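Local coordinates for gamma-glutamyl cyclotransferase (Homo sapiens, PDB 3CRY), which catalyses the formation of 5-oxoproline from gamma-glutamyl dipeptides, works as a homodimer and may contribute to glutathione homeostasis, at residues A[84-87]-A[88-92]. The protein carries 1 engineered substitution. Numbering follows the deposited sequence.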
loop_
_atom_site.group_PDB
_atom_site.type_symbol
_atom_site.label_atom_id
_atom_site.label_comp_id
_atom_site.label_asym_id
_atom_site.label_seq_id
_atom_site.Cartn_x
_atom_site.Cartn_y
_atom_site.Cartn_z
ATOM N N TRP A 84 -3.328 -12.752 12.565
ATOM C CA TRP A 84 -2.421 -13.097 13.662
ATOM C C TRP A 84 -2.309 -11.959 14.672
ATOM O O TRP A 84 -2.183 -10.794 14.290
ATOM C CB TRP A 84 -1.010 -13.397 13.125
ATOM C CG TRP A 84 -0.944 -14.576 12.185
ATOM C CD1 TRP A 84 -0.943 -14.530 10.820
ATOM C CD2 TRP A 84 -0.883 -15.966 12.544
ATOM N NE1 TRP A 84 -0.888 -15.804 10.300
ATOM C CE2 TRP A 84 -0.847 -16.707 11.334
ATOM C CE3 TRP A 84 -0.837 -16.657 13.773
ATOM C CZ2 TRP A 84 -0.783 -18.127 11.309
ATOM C CZ3 TRP A 84 -0.778 -18.068 13.751
ATOM C CH2 TRP A 84 -0.758 -18.785 12.516
ATOM N N LYS A 85 -2.323 -12.297 15.962
ATOM C CA LYS A 85 -2.053 -11.297 17.001
ATOM C C LYS A 85 -0.574 -11.349 17.356
ATOM O O LYS A 85 -0.032 -12.421 17.689
ATOM C CB LYS A 85 -2.895 -11.586 18.245
ATOM C CG LYS A 85 -2.805 -10.510 19.326
ATOM C CD LYS A 85 -3.705 -10.932 20.486
ATOM C CE LYS A 85 -4.077 -9.767 21.371
ATOM N NZ LYS A 85 -4.712 -10.299 22.621
ATOM N N MET A 86 0.077 -10.192 17.285
ATOM C CA MET A 86 1.514 -10.091 17.535
ATOM C C MET A 86 1.834 -8.951 18.496
ATOM O O MET A 86 1.047 -7.994 18.610
ATOM C CB MET A 86 2.236 -9.899 16.202
ATOM C CG MET A 86 2.209 -11.157 15.326
ATOM S SD MET A 86 2.911 -10.908 13.680
ATOM C CE MET A 86 4.633 -10.777 14.108
ATOM N N ASN A 87 2.963 -9.040 19.195
ATOM C CA ASN A 87 3.394 -7.930 20.050
ATOM C C ASN A 87 3.952 -6.769 19.231
ATOM O O ASN A 87 4.624 -6.976 18.224
ATOM C CB ASN A 87 4.411 -8.374 21.104
ATOM C CG ASN A 87 4.613 -7.321 22.188
ATOM O OD1 ASN A 87 5.343 -6.347 22.001
ATOM N ND2 ASN A 87 3.945 -7.504 23.318
ATOM N N LYS A 88 3.661 -5.539 19.652
ATOM C CA LYS A 88 4.149 -4.364 18.913
ATOM C C LYS A 88 5.684 -4.303 18.831
ATOM O O LYS A 88 6.242 -3.711 17.905
ATOM C CB LYS A 88 3.540 -3.062 19.450
ATOM C CG LYS A 88 2.172 -2.763 18.859
ATOM C CD LYS A 88 1.640 -1.407 19.310
ATOM C CE LYS A 88 0.213 -1.207 18.831
ATOM N NZ LYS A 88 -0.537 -0.266 19.724
ATOM N N SER A 89 6.364 -4.952 19.776
ATOM C CA SER A 89 7.827 -5.136 19.699
ATOM C C SER A 89 8.326 -5.876 18.439
ATOM O O SER A 89 9.540 -5.860 18.131
ATOM C CB SER A 89 8.329 -5.879 20.951
ATOM O OG SER A 89 7.750 -7.172 21.025
ATOM N N ASN A 90 7.376 -6.506 17.740
ATOM C CA ASN A 90 7.594 -7.348 16.558
ATOM C C ASN A 90 7.503 -6.582 15.223
ATOM O O ASN A 90 7.923 -7.108 14.190
ATOM C CB ASN A 90 6.526 -8.457 16.545
ATOM C CG ASN A 90 7.086 -9.838 16.246
ATOM O OD1 ASN A 90 7.645 -10.096 15.172
ATOM N ND2 ASN A 90 6.898 -10.757 17.192
ATOM N N LEU A 91 6.944 -5.368 15.249
ATOM C CA LEU A 91 6.674 -4.534 14.055
ATOM C C LEU A 91 7.875 -4.427 13.107
ATOM O O LEU A 91 7.800 -4.776 11.920
ATOM C CB LEU A 91 6.243 -3.117 14.483
ATOM C CG LEU A 91 4.858 -2.484 14.263
ATOM C CD1 LEU A 91 3.779 -3.418 13.773
ATOM C CD2 LEU A 91 4.384 -1.716 15.501
ATOM N N ASN A 92 8.994 -3.919 13.628
ATOM C CA ASN A 92 10.179 -3.751 12.806
ATOM C C ASN A 92 10.695 -5.049 12.186
ATOM O O ASN A 92 11.132 -5.055 11.035
ATOM C CB ASN A 92 11.281 -3.036 13.596
ATOM C CG ASN A 92 10.942 -1.579 13.847
ATOM O OD1 ASN A 92 10.135 -0.987 13.128
ATOM N ND2 ASN A 92 11.552 -0.994 14.882
#
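N87 closes an Asx turn onto S89 at the point where strand 77-87 of the five-stranded antiparallel sheet gives way to the 3-10 turn that leads into helix 91-97. In the conformer described, one of two deposited for N87, OD1 accepts two hydrogen bonds from S89. The amide N of S89 approaches N87 OD1 at 2.8 Å, lying in the plane of the side-chain amide and using one of the oxygen's lone pairs, and the bond is nearly straight (164°). The hydroxyl OG of S89 donates at 2.7 Å to the same N87 OD1 but arrives from above the amide plane, about 46° out of it. With chi1 at -167°, CG of N87 is trans to the main-chain N, which turns the amide forward over the start of the turn.

The main chain makes its own closure: N90 N reaches N87 O at 2.8 Å, forming a beta turn through K88 and S89, and L91 N follows with a longer bond to K88 O. N87 thus lends both its carbonyls, side chain and backbone, to the turn.

The side chains of M86 and N90 meet almost perpendicularly, and the bend at the thioether of M86 brings M86 CE to 3.4 Å from N90 CG in the N90 conformer described, one of two. The buried M86 also packs on F17 of the neighbouring strand 16-21, and its side chain is about 4 Å from that of Y19 at the nearest atoms; Y19 is inferred to bind substrate, so this part of the junction probably lies beside the substrate site.

E14 and E15, just before strand 16-21, supply the second shell. E14 O takes K88 NZ, E15 pairs with K88 through the backbone, and the other end of the N87 amide, ND2, is hydrogen-bonded to E15 OE1.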